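Local coordinates for phenazine biosynthesis protein, PhzF family (Bacillus anthracis, PDB 3EDN), which is of unproven function but, as a PhzF-family protein with the diaminopimelate epimerase-like fold, probably acts as an isomerase or related enzyme of small-molecule metabolism, at residues 119-124 with 283-288; 126-131 with 237-242; 203-208 with 255-260; 251-256 with 269-274. All blocks are in the same frame, centred on the assembly; numbering follows the deposited sequence.

Contact 1: residues 119-124 with 283-288; sequences IKMRQT and IDIAGT
Arg122 and Asp284 meet as a salt bridge in which NE, not the terminal nitrogens, does the work: Arg122 NE lies 2.8 Å from Asp284 OD1. The arginine leaves the strand with CG anti to its backbone N (chi1 176°), then bends at chi2 and chi3, which brings the edge of the guanidinium to the acid. OD1 lies near the guanidinium plane, but the carboxylate is turned 62° from it, so NE meets OD1 from above the carboxylate plane. On the other side of Asp284, Lys120 comes in fully extended; Lys120 CE rests 3.7 Å from Asp284 CB, while a water links NZ to Asp284 OD2, which Gln282 NE2 also hydrogen-bonds. With one cation in contact and another acting through water, the aspartate is probably held ionised. On the reverse face Met121, a selenomethionine, lies alongside Ile285, Met121 CG 4.1 Å from Ile285 CG1. Gln123 crosses Ile285 at about a right angle, its amide fixed by Thr160 and Gly230 so that Gln123 NE2 sits 3.5 Å from Ile285 CD1. Between the two faces five backbone hydrogen bonds join the segments, among them Met121 N to Ile285 O at 2.8 Å, and helix 74-86 packs on Ile119 and Met121. This is an antiparallel strand pair of the diaminopimelate epimerase-like fold, joining strand 117-122 to the long strand 282-298.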
loop_
_atom_site.group_PDB
_atom_site.type_symbol
_atom_site.label_atom_id
_atom_site.label_comp_id
_atom_site.label_asym_id
_atom_site.label_seq_id
_atom_site.Cartn_x
_atom_site.Cartn_y
_atom_site.Cartn_z
ATOM N N ILE A 119 2.134 -19.962 19.207
ATOM C CA ILE A 119 2.362 -18.526 19.040
ATOM C C ILE A 119 1.520 -17.824 20.100
ATOM O O ILE A 119 0.293 -18.010 20.141
ATOM C CB ILE A 119 1.879 -18.041 17.657
ATOM C CG1 ILE A 119 2.497 -18.895 16.540
ATOM C CG2 ILE A 119 2.170 -16.569 17.468
ATOM C CD1 ILE A 119 4.006 -19.036 16.603
ATOM N N LYS A 120 2.171 -17.002 20.922
ATOM C CA LYS A 120 1.539 -16.407 22.105
ATOM C C LYS A 120 1.524 -14.895 21.968
ATOM O O LYS A 120 2.522 -14.294 21.575
ATOM C CB LYS A 120 2.310 -16.821 23.359
ATOM C CG LYS A 120 1.714 -16.338 24.674
ATOM C CD LYS A 120 2.552 -16.889 25.841
ATOM C CE LYS A 120 2.077 -16.362 27.180
ATOM N NZ LYS A 120 2.980 -16.842 28.282
HETATM N N MSE A 121 0.402 -14.266 22.297
HETATM C CA MSE A 121 0.308 -12.812 22.191
HETATM C C MSE A 121 -0.508 -12.255 23.346
HETATM O O MSE A 121 -1.272 -12.979 23.976
HETATM C CB MSE A 121 -0.295 -12.386 20.851
HETATM C CG MSE A 121 -1.691 -12.881 20.587
HETATM SE SE MSE A 121 -2.073 -12.999 18.644
HETATM C CE MSE A 121 -0.549 -14.091 18.156
ATOM N N ARG A 122 -0.315 -10.969 23.624
ATOM C CA ARG A 122 -1.022 -10.276 24.697
ATOM C C ARG A 122 -2.324 -9.678 24.194
ATOM O O ARG A 122 -2.370 -9.090 23.106
ATOM C CB ARG A 122 -0.141 -9.150 25.248
ATOM C CG ARG A 122 -0.795 -8.263 26.312
ATOM C CD ARG A 122 -0.782 -8.917 27.697
ATOM N NE ARG A 122 0.549 -9.417 28.038
ATOM C CZ ARG A 122 1.555 -8.659 28.470
ATOM N NH1 ARG A 122 1.390 -7.352 28.644
ATOM N NH2 ARG A 122 2.731 -9.212 28.743
ATOM N N GLN A 123 -3.380 -9.794 24.995
ATOM C CA GLN A 123 -4.627 -9.107 24.672
ATOM C C GLN A 123 -4.792 -7.895 25.584
ATOM O O GLN A 123 -4.001 -7.681 26.489
ATOM C CB GLN A 123 -5.808 -10.060 24.816
ATOM C CG GLN A 123 -5.774 -11.149 23.735
ATOM C CD GLN A 123 -7.008 -12.018 23.732
ATOM O OE1 GLN A 123 -7.740 -12.058 24.716
ATOM N NE2 GLN A 123 -7.218 -12.756 22.634
ATOM N N THR A 124 -5.817 -7.100 25.317
ATOM C CA THR A 124 -6.118 -5.939 26.148
ATOM C C THR A 124 -6.702 -6.402 27.484
ATOM O O THR A 124 -7.407 -7.416 27.547
ATOM C CB THR A 124 -7.098 -4.998 25.419
ATOM O OG1 THR A 124 -6.561 -4.668 24.132
ATOM C CG2 THR A 124 -7.307 -3.719 26.208
ATOM N N ILE A 283 -4.062 -10.850 30.285
ATOM C CA ILE A 283 -4.532 -11.982 29.476
ATOM C C ILE A 283 -3.643 -12.150 28.266
ATOM O O ILE A 283 -3.461 -11.209 27.493
ATOM C CB ILE A 283 -6.001 -11.798 29.012
ATOM C CG1 ILE A 283 -6.941 -11.712 30.219
ATOM C CG2 ILE A 283 -6.423 -12.939 28.060
ATOM C CD1 ILE A 283 -7.023 -13.000 31.023
ATOM N N ASP A 284 -3.068 -13.339 28.133
ATOM C CA ASP A 284 -2.410 -13.745 26.890
ATOM C C ASP A 284 -3.154 -14.926 26.284
ATOM O O ASP A 284 -3.762 -15.731 26.981
ATOM C CB ASP A 284 -0.968 -14.189 27.154
ATOM C CG ASP A 284 -0.137 -13.124 27.876
ATOM O OD1 ASP A 284 0.193 -12.092 27.264
ATOM O OD2 ASP A 284 0.220 -13.330 29.062
ATOM N N ILE A 285 -3.074 -15.080 24.974
ATOM C CA ILE A 285 -3.543 -16.323 24.380
ATOM C C ILE A 285 -2.449 -16.917 23.511
ATOM O O ILE A 285 -1.521 -16.213 23.070
ATOM C CB ILE A 285 -4.836 -16.140 23.543
ATOM C CG1 ILE A 285 -4.580 -15.255 22.317
ATOM C CG2 ILE A 285 -5.957 -15.557 24.411
ATOM C CD1 ILE A 285 -5.571 -15.472 21.175
ATOM N N ALA A 286 -2.546 -18.222 23.289
ATOM C CA ALA A 286 -1.609 -18.901 22.405
ATOM C C ALA A 286 -2.335 -19.970 21.625
ATOM O O ALA A 286 -3.281 -20.587 22.116
ATOM C CB ALA A 286 -0.462 -19.519 23.195
ATOM N N GLY A 287 -1.859 -20.228 20.414
ATOM C CA GLY A 287 -2.433 -21.295 19.642
ATOM C C GLY A 287 -1.372 -21.882 18.746
ATOM O O GLY A 287 -0.330 -21.260 18.483
ATOM N N THR A 288 -1.624 -23.102 18.305
ATOM C CA THR A 288 -0.837 -23.664 17.233
ATOM C C THR A 288 -1.622 -23.467 15.938
ATOM O O THR A 288 -2.685 -22.836 15.934
ATOM C CB THR A 288 -0.454 -25.150 17.480
ATOM O OG1 THR A 288 0.581 -25.536 16.556
ATOM C CG2 THR A 288 -1.658 -26.066 17.329
HETATM O O HOH W 1 1.687 -15.292 30.191
HETATM O O HOH W 2 -4.004 -8.221 29.292
#

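Contact 2: residues 126-131 with 237-242; sequences PQFKDF and GAYYAT
Strand-on-helix packing in the diaminopimelate epimerase-like fold is reduced here largely to one aromatic side chain set against Ala238, Tyr239 and Thr242. Strand 127-130 and helix 237-242 run at 68° to each other with their axes 10.2 Å apart, a gap spanned mainly by Phe128. Its CG stands anti to the carbonyl carbon (chi1 -67°), and the ring points its CZ end at the helix. The leading atom, Phe128 CZ, lies 3.6 Å from Tyr239 N, and this nitrogen lies at the ring edge, near its plane. The same Phe128 CZ is 3.8 Å from Ala238 CB, a methyl that approaches obliquely. Tyr239 has CG anti to the backbone N, and the edge of its ring lies near Phe128 CE1; its hydroxyl is hydrogen-bonded to the carbonyl of Pro154. Val156 of the adjoining strand touches both aromatic residues. Pro126, just ahead of the strand, adds a second apolar support, Pro126 CB being 3.7 Å from Ala238 CB, so that this one methyl group lies against both the proline and the phenylalanine. Thr242, a turn further along, faces Phe128 tip to tip. Its hydroxyl is spent within the helix: Thr242 OG1 donates to Ala238 O at 2.6 Å, from above the carbonyl plane.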
loop_
_atom_site.group_PDB
_atom_site.type_symbol
_atom_site.label_atom_id
_atom_site.label_comp_id
_atom_site.label_asym_id
_atom_site.label_seq_id
_atom_site.Cartn_x
_atom_site.Cartn_y
_atom_site.Cartn_z
ATOM N N PRO A 126 -8.906 -7.237 30.571
ATOM C CA PRO A 126 -10.349 -7.500 30.480
ATOM C C PRO A 126 -11.273 -6.467 31.134
ATOM O O PRO A 126 -10.945 -5.888 32.186
ATOM C CB PRO A 126 -10.501 -8.865 31.170
ATOM C CG PRO A 126 -9.305 -8.983 32.048
ATOM C CD PRO A 126 -8.202 -8.216 31.417
ATOM N N GLN A 127 -12.423 -6.270 30.499
ATOM C CA GLN A 127 -13.521 -5.470 31.027
ATOM C C GLN A 127 -14.779 -6.321 31.017
ATOM O O GLN A 127 -15.046 -7.038 30.049
ATOM C CB GLN A 127 -13.770 -4.260 30.134
ATOM C CG GLN A 127 -12.586 -3.348 29.965
ATOM C CD GLN A 127 -12.905 -2.264 28.969
ATOM O OE1 GLN A 127 -13.663 -1.348 29.273
ATOM N NE2 GLN A 127 -12.377 -2.390 27.752
ATOM N N PHE A 128 -15.564 -6.223 32.089
ATOM C CA PHE A 128 -16.874 -6.868 32.166
ATOM C C PHE A 128 -17.975 -5.869 32.519
ATOM O O PHE A 128 -17.732 -4.909 33.256
ATOM C CB PHE A 128 -16.864 -7.952 33.244
ATOM C CG PHE A 128 -15.977 -9.131 32.930
ATOM C CD1 PHE A 128 -16.364 -10.091 32.006
ATOM C CD2 PHE A 128 -14.771 -9.286 33.588
ATOM C CE1 PHE A 128 -15.545 -11.178 31.714
ATOM C CE2 PHE A 128 -13.938 -10.371 33.317
ATOM C CZ PHE A 128 -14.323 -11.320 32.374
ATOM N N LYS A 129 -19.183 -6.129 32.019
ATOM C CA LYS A 129 -20.397 -5.418 32.447
ATOM C C LYS A 129 -21.494 -6.457 32.663
ATOM O O LYS A 129 -21.599 -7.399 31.885
ATOM C CB LYS A 129 -20.848 -4.450 31.356
ATOM C CG LYS A 129 -19.793 -3.460 30.921
ATOM C CD LYS A 129 -20.314 -2.534 29.811
ATOM C CE LYS A 129 -19.337 -1.394 29.517
ATOM N NZ LYS A 129 -19.338 -0.350 30.601
ATOM N N ASP A 130 -22.328 -6.301 33.694
ATOM C CA ASP A 130 -23.417 -7.258 33.900
ATOM C C ASP A 130 -24.466 -7.135 32.796
ATOM O O ASP A 130 -24.690 -6.055 32.263
ATOM C CB ASP A 130 -24.062 -7.102 35.288
ATOM C CG ASP A 130 -23.338 -7.902 36.369
ATOM O OD1 ASP A 130 -22.189 -8.353 36.145
ATOM O OD2 ASP A 130 -23.924 -8.094 37.462
ATOM N N PHE A 131 -25.065 -8.259 32.425
ATOM C CA PHE A 131 -26.160 -8.256 31.477
ATOM C C PHE A 131 -27.445 -8.075 32.258
ATOM O O PHE A 131 -27.762 -8.894 33.122
ATOM C CB PHE A 131 -26.195 -9.569 30.694
ATOM C CG PHE A 131 -27.445 -9.750 29.888
ATOM C CD1 PHE A 131 -27.635 -9.036 28.715
ATOM C CD2 PHE A 131 -28.428 -10.635 30.298
ATOM C CE1 PHE A 131 -28.783 -9.200 27.968
ATOM C CE2 PHE A 131 -29.584 -10.807 29.557
ATOM C CZ PHE A 131 -29.765 -10.085 28.388
ATOM N N GLY A 237 -11.201 -16.894 29.402
ATOM C CA GLY A 237 -10.157 -17.138 30.411
ATOM C C GLY A 237 -10.291 -16.180 31.580
ATOM O O GLY A 237 -10.190 -16.579 32.745
ATOM N N ALA A 238 -10.493 -14.903 31.272
ATOM C CA ALA A 238 -10.687 -13.909 32.324
ATOM C C ALA A 238 -11.925 -14.233 33.138
ATOM O O ALA A 238 -11.938 -14.058 34.351
ATOM C CB ALA A 238 -10.809 -12.529 31.734
ATOM N N TYR A 239 -12.979 -14.654 32.453
ATOM C CA TYR A 239 -14.226 -15.023 33.099
ATOM C C TYR A 239 -13.984 -16.199 34.044
ATOM O O TYR A 239 -14.426 -16.193 35.195
ATOM C CB TYR A 239 -15.258 -15.385 32.024
ATOM C CG TYR A 239 -16.616 -15.737 32.561
ATOM C CD1 TYR A 239 -17.638 -14.792 32.601
ATOM C CD2 TYR A 239 -16.896 -17.025 32.996
ATOM C CE1 TYR A 239 -18.893 -15.124 33.083
ATOM C CE2 TYR A 239 -18.151 -17.364 33.476
ATOM C CZ TYR A 239 -19.130 -16.412 33.541
ATOM O OH TYR A 239 -20.364 -16.786 33.993
ATOM N N TYR A 240 -13.266 -17.214 33.573
ATOM C CA TYR A 240 -12.972 -18.401 34.374
ATOM C C TYR A 240 -12.236 -18.019 35.642
ATOM O O TYR A 240 -12.586 -18.480 36.734
ATOM C CB TYR A 240 -12.112 -19.345 33.534
ATOM C CG TYR A 240 -11.879 -20.733 34.087
ATOM C CD1 TYR A 240 -12.846 -21.718 33.969
ATOM C CD2 TYR A 240 -10.672 -21.064 34.684
ATOM C CE1 TYR A 240 -12.630 -22.999 34.439
ATOM C CE2 TYR A 240 -10.438 -22.339 35.159
ATOM C CZ TYR A 240 -11.421 -23.298 35.036
ATOM O OH TYR A 240 -11.201 -24.574 35.503
ATOM N N ALA A 241 -11.226 -17.171 35.497
ATOM C CA ALA A 241 -10.410 -16.730 36.626
ATOM C C ALA A 241 -11.191 -15.831 37.585
ATOM O O ALA A 241 -10.796 -15.689 38.734
ATOM C CB ALA A 241 -9.155 -16.005 36.120
ATOM N N THR A 242 -12.283 -15.227 37.112
ATOM C CA THR A 242 -13.049 -14.258 37.905
ATOM C C THR A 242 -14.278 -14.887 38.574
ATOM O O THR A 242 -14.640 -14.494 39.697
ATOM C CB THR A 242 -13.467 -13.036 37.037
ATOM O OG1 THR A 242 -12.305 -12.463 36.416
ATOM C CG2 THR A 242 -14.141 -11.952 37.896
#

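Contact 3: residues 203-208 with 255-260; sequences ETYDEK and IVEQGQ. With SO4 (sulfate ion), chain H.
The loop between strands 196-201 and 211-216 is tied to the end of strand 251-258 chiefly by the buried carboxylate of Glu257. Its CG takes the crowded position between backbone N and carbonyl carbon, and from there the chain runs out straight, presenting one oxygen to each of two successive amides. Tyr205 N donates to Glu257 OE2 at 2.8 Å, although the place of OE2 is less sure, and Asp206 N donates to Glu257 OE1 at 2.8 Å on the syn lone pair. Gln260 and the Tyr205 ring run antiparallel alongside each other, Gln260 CB 3.5 Å from Tyr205 CD2, while the tyrosine hydroxyl bonds to Glu176. A sulfate, probably from the crystallisation liquor, takes the next amides, those of Glu207 and Lys208, and Lys208 NZ makes a very short 2.4 Å contact with its O2. Asp206 OD2 lies 3.6 Å from Glu257 OE1, a repulsion probably eased by the salt bridge of Asp206 to Arg267. Successive amides thus turn toward anions, probably helping Glu257 to remain ionised.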
loop_
_atom_site.group_PDB
_atom_site.type_symbol
_atom_site.label_atom_id
_atom_site.label_comp_id
_atom_site.label_asym_id
_atom_site.label_seq_id
_atom_site.Cartn_x
_atom_site.Cartn_y
_atom_site.Cartn_z
ATOM N N GLU A 203 -18.514 -28.494 30.706
ATOM C CA GLU A 203 -18.410 -29.797 30.027
ATOM C C GLU A 203 -17.721 -29.605 28.678
ATOM O O GLU A 203 -18.056 -28.676 27.955
ATOM C CB GLU A 203 -19.787 -30.440 29.801
ATOM C CG GLU A 203 -19.674 -31.860 29.241
ATOM C CD GLU A 203 -21.002 -32.493 28.815
ATOM O OE1 GLU A 203 -22.010 -31.796 28.651
ATOM O OE2 GLU A 203 -21.023 -33.726 28.604
ATOM N N THR A 204 -16.800 -30.498 28.329
ATOM C CA THR A 204 -16.069 -30.354 27.069
ATOM C C THR A 204 -15.987 -31.657 26.280
ATOM O O THR A 204 -16.062 -32.759 26.853
ATOM C CB THR A 204 -14.635 -29.841 27.308
ATOM O OG1 THR A 204 -13.928 -30.767 28.139
ATOM C CG2 THR A 204 -14.627 -28.479 28.000
ATOM N N TYR A 205 -15.821 -31.527 24.966
ATOM C CA TYR A 205 -15.594 -32.690 24.117
ATOM C C TYR A 205 -14.171 -33.220 24.246
ATOM O O TYR A 205 -13.953 -34.434 24.208
ATOM C CB TYR A 205 -15.852 -32.346 22.648
ATOM C CG TYR A 205 -17.296 -32.091 22.314
ATOM C CD1 TYR A 205 -18.216 -33.137 22.271
ATOM C CD2 TYR A 205 -17.747 -30.809 22.020
ATOM C CE1 TYR A 205 -19.561 -32.906 21.957
ATOM C CE2 TYR A 205 -19.076 -30.570 21.706
ATOM C CZ TYR A 205 -19.976 -31.623 21.672
ATOM O OH TYR A 205 -21.295 -31.364 21.360
ATOM N N ASP A 206 -13.210 -32.303 24.342
ATOM C CA ASP A 206 -11.785 -32.632 24.360
ATOM C C ASP A 206 -11.318 -32.791 25.808
ATOM O O ASP A 206 -11.695 -32.013 26.693
ATOM C CB ASP A 206 -10.967 -31.529 23.679
ATOM C CG ASP A 206 -11.249 -31.409 22.184
ATOM O OD1 ASP A 206 -11.983 -32.240 21.599
ATOM O OD2 ASP A 206 -10.709 -30.458 21.569
ATOM N N GLU A 207 -10.461 -33.778 26.034
ATOM C CA GLU A 207 -10.082 -34.151 27.400
ATOM C C GLU A 207 -9.248 -33.102 28.141
ATOM O O GLU A 207 -9.465 -32.860 29.325
ATOM C CB GLU A 207 -9.363 -35.508 27.414
ATOM C CG GLU A 207 -10.199 -36.668 26.898
ATOM C CD GLU A 207 -11.409 -36.953 27.769
ATOM O OE1 GLU A 207 -11.262 -36.998 29.009
ATOM O OE2 GLU A 207 -12.510 -37.132 27.212
ATOM N N LYS A 208 -8.308 -32.473 27.455
ATOM C CA LYS A 208 -7.398 -31.549 28.139
ATOM C C LYS A 208 -8.004 -30.161 28.388
ATOM O O LYS A 208 -7.354 -29.277 28.935
ATOM C CB LYS A 208 -6.073 -31.436 27.374
ATOM C CG LYS A 208 -5.231 -32.710 27.396
ATOM C CD LYS A 208 -5.737 -33.745 26.404
ATOM C CE LYS A 208 -4.973 -35.059 26.542
ATOM N NZ LYS A 208 -5.301 -36.021 25.442
ATOM N N ILE A 255 -7.284 -24.242 28.751
ATOM C CA ILE A 255 -7.519 -24.405 27.321
ATOM C C ILE A 255 -9.018 -24.344 27.142
ATOM O O ILE A 255 -9.772 -24.963 27.911
ATOM C CB ILE A 255 -6.959 -25.732 26.756
ATOM C CG1 ILE A 255 -5.453 -25.833 27.030
ATOM C CG2 ILE A 255 -7.177 -25.788 25.258
ATOM C CD1 ILE A 255 -4.816 -27.166 26.614
ATOM N N VAL A 256 -9.449 -23.577 26.144
ATOM C CA VAL A 256 -10.837 -23.541 25.747
ATOM C C VAL A 256 -10.969 -24.169 24.371
ATOM O O VAL A 256 -10.008 -24.162 23.585
ATOM C CB VAL A 256 -11.422 -22.102 25.776
ATOM C CG1 VAL A 256 -11.194 -21.479 27.144
ATOM C CG2 VAL A 256 -10.792 -21.225 24.720
ATOM N N GLU A 257 -12.137 -24.740 24.083
ATOM C CA GLU A 257 -12.368 -25.376 22.786
ATOM C C GLU A 257 -13.577 -24.759 22.106
ATOM O O GLU A 257 -14.477 -24.230 22.764
ATOM C CB GLU A 257 -12.582 -26.883 22.935
ATOM C CG GLU A 257 -13.922 -27.206 23.623
ATOM C CD GLU A 257 -14.247 -28.680 23.775
ATOM O OE1 GLU A 257 -13.323 -29.518 23.866
ATOM O OE2 GLU A 257 -15.461 -28.983 23.876
ATOM N N GLN A 258 -13.609 -24.859 20.783
ATOM C CA GLN A 258 -14.693 -24.274 20.007
ATOM C C GLN A 258 -14.741 -24.943 18.657
ATOM O O GLN A 258 -13.702 -25.346 18.131
ATOM C CB GLN A 258 -14.422 -22.780 19.790
ATOM C CG GLN A 258 -15.610 -21.920 19.284
ATOM C CD GLN A 258 -15.206 -20.477 19.008
ATOM O OE1 GLN A 258 -14.435 -19.887 19.751
ATOM N NE2 GLN A 258 -15.751 -19.901 17.935
ATOM N N GLY A 259 -15.941 -25.021 18.089
ATOM C CA GLY A 259 -16.102 -25.461 16.704
ATOM C C GLY A 259 -16.623 -26.869 16.481
ATOM O O GLY A 259 -16.881 -27.240 15.349
ATOM N N GLN A 260 -16.749 -27.664 17.542
ATOM C CA GLN A 260 -17.122 -29.064 17.386
ATOM C C GLN A 260 -18.514 -29.204 16.745
ATOM O O GLN A 260 -18.754 -30.099 15.911
ATOM C CB GLN A 260 -17.030 -29.795 18.731
ATOM C CG GLN A 260 -15.607 -29.883 19.318
ATOM C CD GLN A 260 -15.045 -28.562 19.811
ATOM O OE1 GLN A 260 -15.783 -27.684 20.214
ATOM N NE2 GLN A 260 -13.709 -28.419 19.763
HETATM S S SO4 H . -8.226 -34.670 23.754
HETATM O O1 SO4 H . -7.787 -34.280 22.413
HETATM O O2 SO4 H . -7.330 -35.683 24.300
HETATM O O3 SO4 H . -8.200 -33.477 24.604
HETATM O O4 SO4 H . -9.580 -35.208 23.693
#

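Contact 4: residues 251-256 with 269-274; sequences EMELIV and TVYVTK
Four backbone hydrogen bonds hold this antiparallel hairpin, formed by strands 251-258 and 266-273, and they fall in two reciprocal pairs. Met252, a selenomethionine, and Val272 exchange theirs at 2.9 Å, both for Met252 N to Val272 O and for Val272 N to Met252 O. The second pair joins Leu254 and Val270; Val270 N reaches Leu254 O at 2.8 Å, nearly straight at 178° and almost along the C=O axis. Carbonyls also receive CA-H contacts, as from Glu253 CA to Val270 O at 3.2 Å. The outward backbone groups pair elsewhere: Thr269 and Tyr271 bond to Ala286 and Asp284 of the next strand, Ile255 to His210. Glu253 and Tyr271 lie side by side, the carboxylate turned 64° from the ring, with Glu253 OE2 3.5 Å from Tyr271 CE1. One water joins their polar ends, donating to Glu253 OE1 at 2.8 Å and hydrogen-bonded to Tyr271 OH at 2.6 Å. On the other face Met252 SE lies 3.7 Å from Val272 CG2; Met252, Leu254 and Val272 lie against helix 230-244, and Val270 packs on Ile283. The chemistry therefore sets a mixed face, with a water-bridged acid and phenol, opposite an apolar one.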
loop_
_atom_site.group_PDB
_atom_site.type_symbol
_atom_site.label_atom_id
_atom_site.label_comp_id
_atom_site.label_asym_id
_atom_site.label_seq_id
_atom_site.Cartn_x
_atom_site.Cartn_y
_atom_site.Cartn_z
ATOM N N GLU A 251 -0.268 -16.901 38.419
ATOM C CA GLU A 251 -0.440 -17.300 37.024
ATOM C C GLU A 251 -1.239 -18.580 36.951
ATOM O O GLU A 251 -1.041 -19.503 37.732
ATOM C CB GLU A 251 0.938 -17.522 36.362
ATOM C CG GLU A 251 1.848 -18.516 37.133
ATOM C CD GLU A 251 3.267 -18.645 36.583
ATOM O OE1 GLU A 251 3.683 -17.830 35.734
ATOM O OE2 GLU A 251 3.977 -19.578 37.025
HETATM N N MSE A 252 -2.142 -18.649 35.982
HETATM C CA MSE A 252 -2.841 -19.883 35.713
HETATM C C MSE A 252 -3.074 -19.954 34.213
HETATM O O MSE A 252 -2.991 -18.948 33.523
HETATM C CB MSE A 252 -4.157 -19.898 36.475
HETATM C CG MSE A 252 -5.061 -18.778 36.058
HETATM SE SE MSE A 252 -6.268 -19.411 34.695
HETATM C CE MSE A 252 -7.703 -19.762 35.940
ATOM N N GLU A 253 -3.313 -21.149 33.707
ATOM C CA GLU A 253 -3.685 -21.256 32.310
ATOM C C GLU A 253 -4.797 -22.262 32.140
ATOM O O GLU A 253 -4.991 -23.146 32.980
ATOM C CB GLU A 253 -2.483 -21.595 31.427
ATOM C CG GLU A 253 -2.109 -23.050 31.334
ATOM C CD GLU A 253 -0.809 -23.225 30.558
ATOM O OE1 GLU A 253 -0.845 -23.796 29.444
ATOM O OE2 GLU A 253 0.243 -22.736 31.040
ATOM N N LEU A 254 -5.552 -22.101 31.063
ATOM C CA LEU A 254 -6.574 -23.063 30.728
ATOM C C LEU A 254 -6.672 -23.169 29.221
ATOM O O LEU A 254 -6.203 -22.292 28.508
ATOM C CB LEU A 254 -7.923 -22.629 31.299
ATOM C CG LEU A 254 -8.590 -21.392 30.689
ATOM C CD1 LEU A 254 -10.117 -21.528 30.753
ATOM C CD2 LEU A 254 -8.111 -20.099 31.327
ATOM N N ILE A 255 -7.284 -24.242 28.751
ATOM C CA ILE A 255 -7.519 -24.405 27.321
ATOM C C ILE A 255 -9.018 -24.344 27.142
ATOM O O ILE A 255 -9.772 -24.963 27.911
ATOM C CB ILE A 255 -6.959 -25.732 26.756
ATOM C CG1 ILE A 255 -5.453 -25.833 27.030
ATOM C CG2 ILE A 255 -7.177 -25.788 25.258
ATOM C CD1 ILE A 255 -4.816 -27.166 26.614
ATOM N N VAL A 256 -9.449 -23.577 26.144
ATOM C CA VAL A 256 -10.837 -23.541 25.747
ATOM C C VAL A 256 -10.969 -24.169 24.371
ATOM O O VAL A 256 -10.008 -24.162 23.585
ATOM C CB VAL A 256 -11.422 -22.102 25.776
ATOM C CG1 VAL A 256 -11.194 -21.479 27.144
ATOM C CG2 VAL A 256 -10.792 -21.225 24.720
ATOM N N THR A 269 -5.215 -21.694 24.033
ATOM C CA THR A 269 -4.666 -21.639 25.389
ATOM C C THR A 269 -4.720 -20.212 25.915
ATOM O O THR A 269 -4.310 -19.279 25.234
ATOM C CB THR A 269 -3.238 -22.205 25.410
ATOM O OG1 THR A 269 -3.279 -23.566 24.953
ATOM C CG2 THR A 269 -2.653 -22.170 26.828
ATOM N N VAL A 270 -5.258 -20.048 27.120
ATOM C CA VAL A 270 -5.394 -18.726 27.728
ATOM C C VAL A 270 -4.585 -18.649 29.005
ATOM O O VAL A 270 -4.741 -19.511 29.874
ATOM C CB VAL A 270 -6.864 -18.350 27.992
ATOM C CG1 VAL A 270 -6.957 -16.877 28.454
ATOM C CG2 VAL A 270 -7.714 -18.608 26.734
ATOM N N TYR A 271 -3.722 -17.643 29.091
ATOM C CA TYR A 271 -2.890 -17.428 30.279
ATOM C C TYR A 271 -3.411 -16.220 31.040
ATOM O O TYR A 271 -3.609 -15.139 30.461
ATOM C CB TYR A 271 -1.435 -17.170 29.883
ATOM C CG TYR A 271 -0.864 -18.213 28.961
ATOM C CD1 TYR A 271 -0.042 -19.211 29.445
ATOM C CD2 TYR A 271 -1.175 -18.209 27.598
ATOM C CE1 TYR A 271 0.477 -20.191 28.591
ATOM C CE2 TYR A 271 -0.673 -19.161 26.758
ATOM C CZ TYR A 271 0.154 -20.141 27.249
ATOM O OH TYR A 271 0.657 -21.096 26.383
ATOM N N VAL A 272 -3.660 -16.408 32.334
ATOM C CA VAL A 272 -4.204 -15.341 33.166
ATOM C C VAL A 272 -3.178 -15.045 34.244
ATOM O O VAL A 272 -2.779 -15.951 34.979
ATOM C CB VAL A 272 -5.514 -15.761 33.829
ATOM C CG1 VAL A 272 -6.124 -14.572 34.573
ATOM C CG2 VAL A 272 -6.490 -16.284 32.785
ATOM N N THR A 273 -2.717 -13.799 34.291
ATOM C CA THR A 273 -1.644 -13.424 35.221
ATOM C C THR A 273 -2.101 -12.287 36.115
ATOM O O THR A 273 -2.796 -11.367 35.674
ATOM C CB THR A 273 -0.386 -12.997 34.454
ATOM O OG1 THR A 273 0.083 -14.109 33.678
ATOM C CG2 THR A 273 0.719 -12.546 35.411
ATOM N N LYS A 274 -1.738 -12.344 37.389
ATOM C CA LYS A 274 -1.930 -11.165 38.209
ATOM C C LYS A 274 -0.618 -10.747 38.842
ATOM O O LYS A 274 0.217 -11.579 39.209
ATOM C CB LYS A 274 -3.034 -11.335 39.244
ATOM C CG LYS A 274 -2.832 -12.458 40.213
ATOM C CD LYS A 274 -4.125 -12.725 40.998
ATOM C CE LYS A 274 -4.106 -14.118 41.603
ATOM N NZ LYS A 274 -5.212 -14.333 42.580
HETATM O O HOH W 3 1.334 -23.058 27.900
#

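Contacts 1 and 4 lie side by side, their centres about 10 Å apart, because strand 282-298 pairs with strand 117-122 on one flank and strand 266-273 on the other: Ala286 N is 2.8 Å from Thr269 O, and Tyr271 completes the setting of Lys120 through a cation-pi contact. Contact 2 backs contact 4 through the helix, where Tyr240 CD2 is 3.5 Å from Met252 CE, and meets contact 1 where Ile283 CD1 is 3.9 Å from Ala238 CB. Contact 3 continues the strand of contact 4, sharing Ile255 and Val256. Besides the sulfate held by Glu207 and Lys208 in contact 3, sulfate lies near the side chains of Gln123 and Met252, probably as a crystallisation additive throughout.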